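Local coordinates for BLUF domain-containing protein (Acinetobacter baumannii, PDB 6W6Z), which probably acts as a blue-light photoreceptor of the BLUF family, carrying a bound flavin, at residues Arg4-Asn15 with Gln71-Tyr82. Residues are numbered along the deposited sequence; the frame is centred on the assembly and turned at random.
Sequences RLCYASQRNEKN and QRHYNIKWLCTY. With FMN (flavin mononucleotide), chain B.
Ser9 OG meets His73 ND1 at 2.9 Å, at the edge of the imidazole, showing how a strand pair can position a ring that packs against the flavin. With OG between its backbone N and carbonyl carbon (chi1 68°), Ser9 brings the hydroxyl to the ring, whose NE2 is hydrogen-bonded to Ile67 O. Gripped at both nitrogens, the imidazole is fixed in rotation; flavin methyl C8M lies 3.7 Å above one face, Ile76 CD1 over the other. Tyr7, hydrogen-bonded to Gln51, brings its OH 3.6 Å from flavin C7M. The outermost strand 73-83 pairs antiparallel with strand 2-11 in the ferredoxin-like BLUF sheet. A classic bulge sets Leu79 and Cys80 against Cys6, whose O accepts from Leu79 N at 2.9 Å and only weakly from Cys80 N. Farther out, Gln71 NE2 donates to Asn15 OD1 and Asn15 ND2 to Gln71 OE1, both 2.7 Å and nearly straight, beside Arg72, whose NH2 lies 3.0 Å from flavin O3' and is salt-bridged to Asp70 and Glu28. At the other end, Arg4 NH1 donates in the guanidinium plane to Tyr82 OH (2.8 Å), Arg4 CB makes an offset CH-pi contact over one Tyr82 face, and Arg4 NH2 salt-bridges Glu54.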
ATOM      1  N   ARG A   4       3.298  11.614   5.244  1.00 21.69           N
ATOM      2  CA  ARG A   4       3.218  10.163   5.012  1.00 24.67           C
ATOM      3  C   ARG A   4       2.022   9.645   5.816  1.00 22.51           C
ATOM      4  O   ARG A   4       1.944   9.939   7.014  1.00 22.87           O
ATOM      5  CB  ARG A   4       4.541   9.505   5.409  1.00 26.91           C
ATOM      6  CG  ARG A   4       4.521   8.008   5.147  1.00 31.43           C
ATOM      7  CD  ARG A   4       5.877   7.333   5.094  1.00 36.46           C
ATOM      8  NE  ARG A   4       6.741   8.115   4.222  1.00 38.91           N
ATOM      9  CZ  ARG A   4       7.801   8.794   4.624  1.00 41.72           C
ATOM     10  NH1 ARG A   4       8.184   8.737   5.884  1.00 39.49           N
ATOM     11  NH2 ARG A   4       8.492   9.510   3.746  1.00 43.97           N
ATOM     12  N   LEU A   5       1.148   8.872   5.188  1.00 21.10           N
ATOM     13  CA  LEU A   5      -0.032   8.259   5.858  1.00 21.03           C
ATOM     14  C   LEU A   5       0.070   6.762   5.626  1.00 19.80           C
ATOM     15  O   LEU A   5       0.228   6.353   4.454  1.00 19.17           O
ATOM     16  CB  LEU A   5      -1.336   8.826   5.284  1.00 23.05           C
ATOM     17  CG  LEU A   5      -2.623   8.349   5.974  1.00 21.45           C
ATOM     18  CD1 LEU A   5      -3.719   9.416   5.896  1.00 23.89           C
ATOM     19  CD2 LEU A   5      -3.115   7.018   5.419  1.00 21.44           C
ATOM     20  N   CYS A   6      -0.059   5.975   6.687  1.00 20.12           N
ATOM     21  CA  CYS A   6       0.065   4.501   6.626  1.00 19.55           C
ATOM     22  C   CYS A   6      -1.209   3.899   7.197  1.00 19.74           C
ATOM     23  O   CYS A   6      -1.695   4.385   8.242  1.00 18.40           O
ATOM     24  CB  CYS A   6       1.282   3.965   7.390  1.00 22.00           C
ATOM     25  SG  CYS A   6       2.869   4.631   6.801  1.00 25.30           S
ATOM     26  N   TYR A   7      -1.685   2.834   6.581  1.00 17.60           N
ATOM     27  CA  TYR A   7      -2.827   2.070   7.103  1.00 17.50           C
ATOM     28  C   TYR A   7      -2.676   0.626   6.676  1.00 19.07           C
ATOM     29  O   TYR A   7      -1.940   0.269   5.740  1.00 15.93           O
ATOM     30  CB  TYR A   7      -4.150   2.708   6.658  1.00 17.47           C
ATOM     31  CG  TYR A   7      -4.463   2.383   5.225  1.00 17.51           C
ATOM     32  CD1 TYR A   7      -5.114   1.202   4.898  1.00 16.61           C
ATOM     33  CD2 TYR A   7      -4.004   3.193   4.195  1.00 18.11           C
ATOM     34  CE1 TYR A   7      -5.338   0.858   3.571  1.00 17.97           C
ATOM     35  CE2 TYR A   7      -4.250   2.867   2.866  1.00 19.12           C
ATOM     36  CZ  TYR A   7      -4.903   1.685   2.556  1.00 18.02           C
ATOM     37  OH  TYR A   7      -5.084   1.327   1.254  1.00 20.27           O
ATOM     38  N   ALA A   8      -3.411  -0.229   7.371  1.00 19.35           N
ATOM     39  CA  ALA A   8      -3.514  -1.628   6.965  1.00 18.94           C
ATOM     40  C   ALA A   8      -5.006  -1.967   6.856  1.00 17.30           C
ATOM     41  O   ALA A   8      -5.870  -1.240   7.437  1.00 16.93           O
ATOM     42  CB  ALA A   8      -2.744  -2.520   7.922  1.00 21.11           C
ATOM     43  N   SER A   9      -5.324  -2.964   6.050  1.00 17.14           N
ATOM     44  CA  SER A   9      -6.734  -3.351   5.753  1.00 19.41           C
ATOM     45  C   SER A   9      -6.806  -4.852   5.477  1.00 18.60           C
ATOM     46  O   SER A   9      -5.771  -5.472   5.190  1.00 18.22           O
ATOM     47  CB  SER A   9      -7.297  -2.584   4.575  1.00 18.63           C
ATOM     48  OG  SER A   9      -6.640  -2.978   3.380  1.00 16.73           O
ATOM     49  N   GLN A  10      -8.006  -5.404   5.586  1.00 18.58           N
ATOM     50  CA  GLN A  10      -8.287  -6.808   5.200  1.00 20.41           C
ATOM     51  C   GLN A  10      -8.789  -6.818   3.757  1.00 19.74           C
ATOM     52  O   GLN A  10      -9.666  -5.994   3.359  1.00 17.18           O
ATOM     53  CB  GLN A  10      -9.300  -7.419   6.166  1.00 20.95           C
ATOM     54  CG  GLN A  10      -9.430  -8.921   5.981  1.00 24.18           C
ATOM     55  CD  GLN A  10      -8.237  -9.698   6.490  1.00 29.40           C
ATOM     56  OE1 GLN A  10      -7.393  -9.173   7.197  1.00 35.30           O
ATOM     57  NE2 GLN A  10      -8.170 -10.978   6.164  1.00 29.28           N
ATOM     58  N   ARG A  11      -8.257  -7.713   2.945  1.00 18.87           N
ATOM     59  CA  ARG A  11      -8.783  -7.816   1.574  1.00 20.70           C
ATOM     60  C   ARG A  11     -10.205  -8.364   1.650  1.00 21.09           C
ATOM     61  O   ARG A  11     -10.418  -9.288   2.444  1.00 21.22           O
ATOM     62  CB  ARG A  11      -7.939  -8.762   0.730  1.00 24.02           C
ATOM     63  CG  ARG A  11      -8.490  -8.856  -0.675  1.00 27.94           C
ATOM     64  CD  ARG A  11      -7.707  -9.825  -1.485  1.00 33.57           C
ATOM     65  NE  ARG A  11      -8.192 -11.189  -1.377  1.00 37.09           N
ATOM     66  CZ  ARG A  11      -9.218 -11.668  -2.079  1.00 36.94           C
ATOM     67  NH1 ARG A  11      -9.889 -10.876  -2.909  1.00 38.41           N
ATOM     68  NH2 ARG A  11      -9.574 -12.927  -1.920  1.00 41.54           N
ATOM     69  N   ASN A  12     -11.119  -7.853   0.819  1.00 21.85           N
ATOM     70  CA  ASN A  12     -12.511  -8.391   0.749  1.00 22.94           C
ATOM     71  C   ASN A  12     -12.503  -9.785   0.124  1.00 23.87           C
ATOM     72  O   ASN A  12     -12.542  -9.883  -1.103  1.00 24.86           O
ATOM     73  CB  ASN A  12     -13.461  -7.469   0.005  1.00 21.11           C
ATOM     74  CG  ASN A  12     -14.913  -7.905   0.118  1.00 23.44           C
ATOM     75  OD1 ASN A  12     -15.198  -9.030   0.507  1.00 20.84           O
ATOM     76  ND2 ASN A  12     -15.839  -7.012  -0.211  1.00 23.49           N
ATOM     77  N   GLU A  13     -12.594 -10.812   0.960  1.00 26.56           N
ATOM     78  CA  GLU A  13     -12.483 -12.225   0.524  1.00 30.47           C
ATOM     79  C   GLU A  13     -13.727 -12.586  -0.304  1.00 30.92           C
ATOM     80  O   GLU A  13     -13.712 -13.623  -0.969  1.00 28.44           O
ATOM     81  CB  GLU A  13     -12.299 -13.167   1.717  1.00 32.49           C
ATOM     82  CG  GLU A  13     -11.037 -12.908   2.539  1.00 35.01           C
ATOM     83  CD  GLU A  13     -11.246 -12.099   3.816  1.00 38.26           C
ATOM     84  OE1 GLU A  13     -12.349 -11.550   3.990  1.00 30.84           O
ATOM     85  OE2 GLU A  13     -10.301 -12.013   4.635  1.00 42.00           O
ATOM     86  N   LYS A  14     -14.760 -11.755  -0.328  1.00 29.13           N
ATOM     87  CA  LYS A  14     -15.942 -12.066  -1.178  1.00 30.98           C
ATOM     88  C   LYS A  14     -15.538 -12.023  -2.656  1.00 32.74           C
ATOM     89  O   LYS A  14     -16.166 -12.746  -3.440  1.00 30.05           O
ATOM     90  CB  LYS A  14     -17.105 -11.120  -0.903  1.00 31.83           C
ATOM     91  CG  LYS A  14     -17.743 -11.299   0.465  1.00 35.62           C
ATOM     92  CD  LYS A  14     -18.688 -10.181   0.803  1.00 40.54           C
ATOM     93  CE  LYS A  14     -19.714  -9.926  -0.276  1.00 43.88           C
ATOM     94  NZ  LYS A  14     -20.878  -9.192   0.263  1.00 46.33           N
ATOM     95  N   ASN A  15     -14.560 -11.184  -3.014  1.00 25.21           N
ATOM     96  CA  ASN A  15     -14.033 -11.024  -4.391  1.00 27.86           C
ATOM     97  C   ASN A  15     -13.108 -12.210  -4.688  1.00 25.77           C
ATOM     98  O   ASN A  15     -11.986 -12.254  -4.117  1.00 28.78           O
ATOM     99  CB  ASN A  15     -13.300  -9.687  -4.517  1.00 27.98           C
ATOM    100  CG  ASN A  15     -14.229  -8.494  -4.448  1.00 31.71           C
ATOM    101  OD1 ASN A  15     -15.405  -8.640  -4.136  1.00 32.16           O
ATOM    102  ND2 ASN A  15     -13.723  -7.315  -4.778  1.00 30.61           N
ATOM    103  N   GLN A  71     -14.659  -1.016  -2.293  1.00 19.60           N
ATOM    104  CA  GLN A  71     -15.307  -2.359  -2.122  1.00 22.49           C
ATOM    105  C   GLN A  71     -14.274  -3.490  -1.903  1.00 20.25           C
ATOM    106  O   GLN A  71     -14.629  -4.589  -1.339  1.00 20.45           O
ATOM    107  CB  GLN A  71     -16.114  -2.660  -3.386  1.00 25.03           C
ATOM    108  CG  GLN A  71     -16.918  -3.950  -3.309  1.00 29.98           C
ATOM    109  CD  GLN A  71     -16.188  -5.180  -3.794  1.00 30.65           C
ATOM    110  OE1 GLN A  71     -15.251  -5.103  -4.585  1.00 27.97           O
ATOM    111  NE2 GLN A  71     -16.649  -6.337  -3.335  1.00 26.18           N
ATOM    112  N   ARG A  72     -13.042  -3.285  -2.346  1.00 19.69           N
ATOM    113  CA  ARG A  72     -12.015  -4.382  -2.460  1.00 18.25           C
ATOM    114  C   ARG A  72     -11.312  -4.661  -1.128  1.00 18.89           C
ATOM    115  O   ARG A  72     -10.544  -5.689  -1.000  1.00 20.04           O
ATOM    116  CB  ARG A  72     -11.066  -4.035  -3.603  1.00 18.68           C
ATOM    117  CG  ARG A  72     -11.750  -4.183  -4.952  1.00 19.62           C
ATOM    118  CD  ARG A  72     -11.031  -3.580  -6.115  1.00 21.22           C
ATOM    119  NE  ARG A  72     -10.955  -2.133  -6.041  1.00 20.48           N
ATOM    120  CZ  ARG A  72     -10.441  -1.397  -7.004  1.00 22.61           C
ATOM    121  NH1 ARG A  72     -10.011  -1.991  -8.111  1.00 24.21           N
ATOM    122  NH2 ARG A  72     -10.362  -0.085  -6.884  1.00 22.75           N
ATOM    123  N   HIS A  73     -11.529  -3.842  -0.114  1.00 18.39           N
ATOM    124  CA  HIS A  73     -10.981  -4.084   1.241  1.00 19.37           C
ATOM    125  C   HIS A  73     -11.944  -3.518   2.291  1.00 21.49           C
ATOM    126  O   HIS A  73     -12.934  -2.851   1.871  1.00 20.11           O
ATOM    127  CB  HIS A  73      -9.550  -3.545   1.351  1.00 17.69           C
ATOM    128  CG  HIS A  73      -9.453  -2.057   1.309  1.00 18.18           C
ATOM    129  ND1 HIS A  73      -8.304  -1.411   1.652  1.00 17.17           N
ATOM    130  CD2 HIS A  73     -10.342  -1.098   0.949  1.00 18.48           C
ATOM    131  CE1 HIS A  73      -8.484  -0.103   1.532  1.00 19.79           C
ATOM    132  NE2 HIS A  73      -9.723   0.130   1.083  1.00 16.34           N
ATOM    133  N   TYR A  74     -11.713  -3.872   3.554  1.00 20.62           N
ATOM    134  CA  TYR A  74     -12.562  -3.511   4.719  1.00 20.60           C
ATOM    135  C   TYR A  74     -11.726  -3.602   5.989  1.00 21.78           C
ATOM    136  O   TYR A  74     -10.536  -4.009   5.912  1.00 20.39           O
ATOM    137  CB  TYR A  74     -13.804  -4.411   4.802  1.00 19.95           C
ATOM    138  CG  TYR A  74     -13.494  -5.845   5.168  1.00 20.47           C
ATOM    139  CD1 TYR A  74     -13.003  -6.757   4.247  1.00 20.41           C
ATOM    140  CD2 TYR A  74     -13.755  -6.301   6.443  1.00 20.87           C
ATOM    141  CE1 TYR A  74     -12.709  -8.060   4.617  1.00 20.69           C
ATOM    142  CE2 TYR A  74     -13.514  -7.602   6.811  1.00 21.63           C
ATOM    143  CZ  TYR A  74     -12.955  -8.481   5.911  1.00 23.15           C
ATOM    144  OH  TYR A  74     -12.719  -9.754   6.352  1.00 23.06           O
ATOM    145  N   ASN A  75     -12.301  -3.205   7.138  1.00 21.65           N
ATOM    146  CA  ASN A  75     -11.565  -3.280   8.425  1.00 23.65           C
ATOM    147  C   ASN A  75     -10.294  -2.414   8.311  1.00 20.94           C
ATOM    148  O   ASN A  75      -9.220  -2.872   8.664  1.00 20.78           O
ATOM    149  CB  ASN A  75     -11.177  -4.732   8.747  1.00 28.32           C
ATOM    150  CG  ASN A  75     -10.829  -4.978  10.204  1.00 36.65           C
ATOM    151  OD1 ASN A  75     -11.723  -5.212  11.004  1.00 44.00           O
ATOM    152  ND2 ASN A  75      -9.542  -4.971  10.550  1.00 38.95           N
ATOM    153  N   ILE A  76     -10.418  -1.182   7.850  1.00 22.77           N
ATOM    154  CA  ILE A  76      -9.231  -0.302   7.640  1.00 25.12           C
ATOM    155  C   ILE A  76      -8.710   0.073   9.035  1.00 26.10           C
ATOM    156  O   ILE A  76      -9.493   0.574   9.829  1.00 26.43           O
ATOM    157  CB  ILE A  76      -9.545   0.928   6.754  1.00 25.84           C
ATOM    158  CG1 ILE A  76      -9.646   0.629   5.254  1.00 30.27           C
ATOM    159  CG2 ILE A  76      -8.495   2.016   6.940  1.00 27.38           C
ATOM    160  CD1 ILE A  76     -10.796  -0.222   4.803  1.00 33.60           C
ATOM    161  N   LYS A  77      -7.428  -0.149   9.296  1.00 22.87           N
ATOM    162  CA  LYS A  77      -6.709   0.265  10.520  1.00 25.39           C
ATOM    163  C   LYS A  77      -5.705   1.377  10.184  1.00 23.69           C
ATOM    164  O   LYS A  77      -4.569   1.087   9.718  1.00 22.40           O
ATOM    165  CB  LYS A  77      -6.029  -0.959  11.132  1.00 28.61           C
ATOM    166  CG  LYS A  77      -5.236  -0.696  12.402  1.00 32.98           C
ATOM    167  CD  LYS A  77      -4.539  -1.951  12.914  1.00 36.77           C
ATOM    168  CE  LYS A  77      -3.909  -1.744  14.268  1.00 42.00           C
ATOM    169  NZ  LYS A  77      -2.828  -2.727  14.508  1.00 43.30           N
ATOM    170  N   TRP A  78      -6.091   2.619  10.470  1.00 22.59           N
ATOM    171  CA  TRP A  78      -5.231   3.813  10.284  1.00 21.61           C
ATOM    172  C   TRP A  78      -4.087   3.770  11.298  1.00 24.57           C
ATOM    173  O   TRP A  78      -4.359   3.746  12.517  1.00 24.36           O
ATOM    174  CB  TRP A  78      -6.094   5.067  10.409  1.00 25.97           C
ATOM    175  CG  TRP A  78      -5.406   6.368  10.158  1.00 30.32           C
ATOM    176  CD1 TRP A  78      -4.171   6.577   9.639  1.00 31.91           C
ATOM    177  CD2 TRP A  78      -6.002   7.662  10.311  1.00 37.93           C
ATOM    178  NE1 TRP A  78      -3.926   7.912   9.509  1.00 31.24           N
ATOM    179  CE2 TRP A  78      -5.042   8.607   9.905  1.00 41.56           C
ATOM    180  CE3 TRP A  78      -7.247   8.103  10.772  1.00 43.75           C
ATOM    181  CZ2 TRP A  78      -5.296   9.979   9.956  1.00 42.38           C
ATOM    182  CZ3 TRP A  78      -7.501   9.456  10.810  1.00 45.44           C
ATOM    183  CH2 TRP A  78      -6.531  10.380  10.416  1.00 45.94           C
ATOM    184  N   LEU A  79      -2.843   3.721  10.831  1.00 21.84           N
ATOM    185  CA  LEU A  79      -1.695   3.565  11.740  1.00 22.32           C
ATOM    186  C   LEU A  79      -1.149   4.931  12.122  1.00 24.53           C
ATOM    187  O   LEU A  79      -0.941   5.179  13.322  1.00 25.80           O
ATOM    188  CB  LEU A  79      -0.643   2.694  11.071  1.00 23.15           C
ATOM    189  CG  LEU A  79      -1.070   1.238  10.996  1.00 23.66           C
ATOM    190  CD1 LEU A  79      -0.163   0.450  10.051  1.00 25.96           C
ATOM    191  CD2 LEU A  79      -1.059   0.645  12.397  1.00 25.89           C
ATOM    192  N   CYS A  80      -0.888   5.788  11.155  1.00 24.74           N
ATOM    193  CA  CYS A  80      -0.299   7.097  11.491  1.00 24.42           C
ATOM    194  C   CYS A  80      -0.374   8.003  10.293  1.00 23.28           C
ATOM    195  O   CYS A  80      -0.516   7.503   9.155  1.00 21.53           O
ATOM    196  CB  CYS A  80       1.153   6.968  11.920  1.00 27.38           C
ATOM    197  SG  CYS A  80       2.136   6.160  10.636  1.00 30.70           S
ATOM    198  N   THR A  81      -0.271   9.293  10.583  1.00 22.06           N
ATOM    199  CA  THR A  81       0.025  10.350   9.603  1.00 23.03           C
ATOM    200  C   THR A  81       1.108  11.233  10.200  1.00 24.09           C
ATOM    201  O   THR A  81       0.931  11.596  11.353  1.00 23.66           O
ATOM    202  CB  THR A  81      -1.202  11.214   9.321  1.00 22.71           C
ATOM    203  OG1 THR A  81      -2.307  10.327   9.065  1.00 21.92           O
ATOM    204  CG2 THR A  81      -0.922  12.147   8.167  1.00 24.01           C
ATOM    205  N   TYR A  82       2.148  11.575   9.452  1.00 23.17           N
ATOM    206  CA  TYR A  82       3.154  12.514  10.000  1.00 25.95           C
ATOM    207  C   TYR A  82       3.776  13.328   8.880  1.00 23.97           C
ATOM    208  O   TYR A  82       3.779  12.892   7.731  1.00 24.69           O
ATOM    209  CB  TYR A  82       4.155  11.715  10.829  1.00 24.55           C
ATOM    210  CG  TYR A  82       4.877  10.612  10.117  1.00 26.91           C
ATOM    211  CD1 TYR A  82       4.401   9.324  10.109  1.00 28.47           C
ATOM    212  CD2 TYR A  82       6.065  10.859   9.448  1.00 29.42           C
ATOM    213  CE1 TYR A  82       5.087   8.311   9.458  1.00 31.47           C
ATOM    214  CE2 TYR A  82       6.762   9.861   8.787  1.00 29.98           C
ATOM    215  CZ  TYR A  82       6.275   8.568   8.800  1.00 31.87           C
ATOM    216  OH  TYR A  82       6.935   7.550   8.152  1.00 31.98           O
TER
HETATM  217  N1  FMN B 201      -6.394   4.831  -5.749  1.00 20.53           N
HETATM  218  C2  FMN B 201      -5.470   5.773  -6.004  1.00 23.19           C
HETATM  219  O2  FMN B 201      -5.803   6.730  -6.774  1.00 22.76           O
HETATM  220  N3  FMN B 201      -4.277   5.795  -5.372  1.00 20.03           N
HETATM  221  C4  FMN B 201      -3.895   4.842  -4.508  1.00 20.24           C
HETATM  222  O4  FMN B 201      -2.797   4.836  -3.958  1.00 19.85           O
HETATM  223  C4A FMN B 201      -4.823   3.752  -4.233  1.00 18.76           C
HETATM  224  N5  FMN B 201      -4.542   2.757  -3.417  1.00 18.16           N
HETATM  225  C5A FMN B 201      -5.500   1.829  -3.172  1.00 18.46           C
HETATM  226  C6  FMN B 201      -5.180   0.795  -2.321  1.00 17.64           C
HETATM  227  C7  FMN B 201      -6.122  -0.167  -2.002  1.00 19.16           C
HETATM  228  C7M FMN B 201      -5.702  -1.273  -1.084  1.00 18.43           C
HETATM  229  C8  FMN B 201      -7.430  -0.205  -2.680  1.00 17.95           C
HETATM  230  C8M FMN B 201      -8.400  -1.324  -2.329  1.00 18.66           C
HETATM  231  C9  FMN B 201      -7.746   0.840  -3.531  1.00 18.75           C
HETATM  232  C9A FMN B 201      -6.807   1.822  -3.822  1.00 19.37           C
HETATM  233  N10 FMN B 201      -7.068   2.847  -4.723  1.00 19.94           N
HETATM  234  C10 FMN B 201      -6.110   3.823  -4.915  1.00 19.66           C
HETATM  235  C1' FMN B 201      -8.360   2.960  -5.481  1.00 23.39           C
HETATM  236  C2' FMN B 201      -9.400   3.901  -4.917  1.00 25.96           C
HETATM  237  O2' FMN B 201     -10.003   3.280  -3.770  1.00 24.35           O
HETATM  238  C3' FMN B 201     -10.468   4.138  -6.016  1.00 34.49           C
HETATM  239  O3' FMN B 201     -10.870   2.912  -6.637  1.00 31.72           O
HETATM  240  C4' FMN B 201      -9.967   4.980  -7.172  1.00 40.50           C
HETATM  241  O4' FMN B 201      -9.418   6.219  -6.668  1.00 44.82           O
HETATM  242  C5' FMN B 201     -11.127   5.320  -8.142  1.00 52.21           C
HETATM  243  O5' FMN B 201     -12.172   6.108  -7.533  1.00 56.75           O
HETATM  244  P   FMN B 201     -13.476   6.683  -8.359  1.00 61.03           P
HETATM  245  O1P FMN B 201     -14.526   5.612  -8.131  1.00 66.53           O
HETATM  246  O2P FMN B 201     -13.722   8.008  -7.658  1.00 61.78           O
HETATM  247  O3P FMN B 201     -13.078   6.808  -9.819  1.00 65.04           O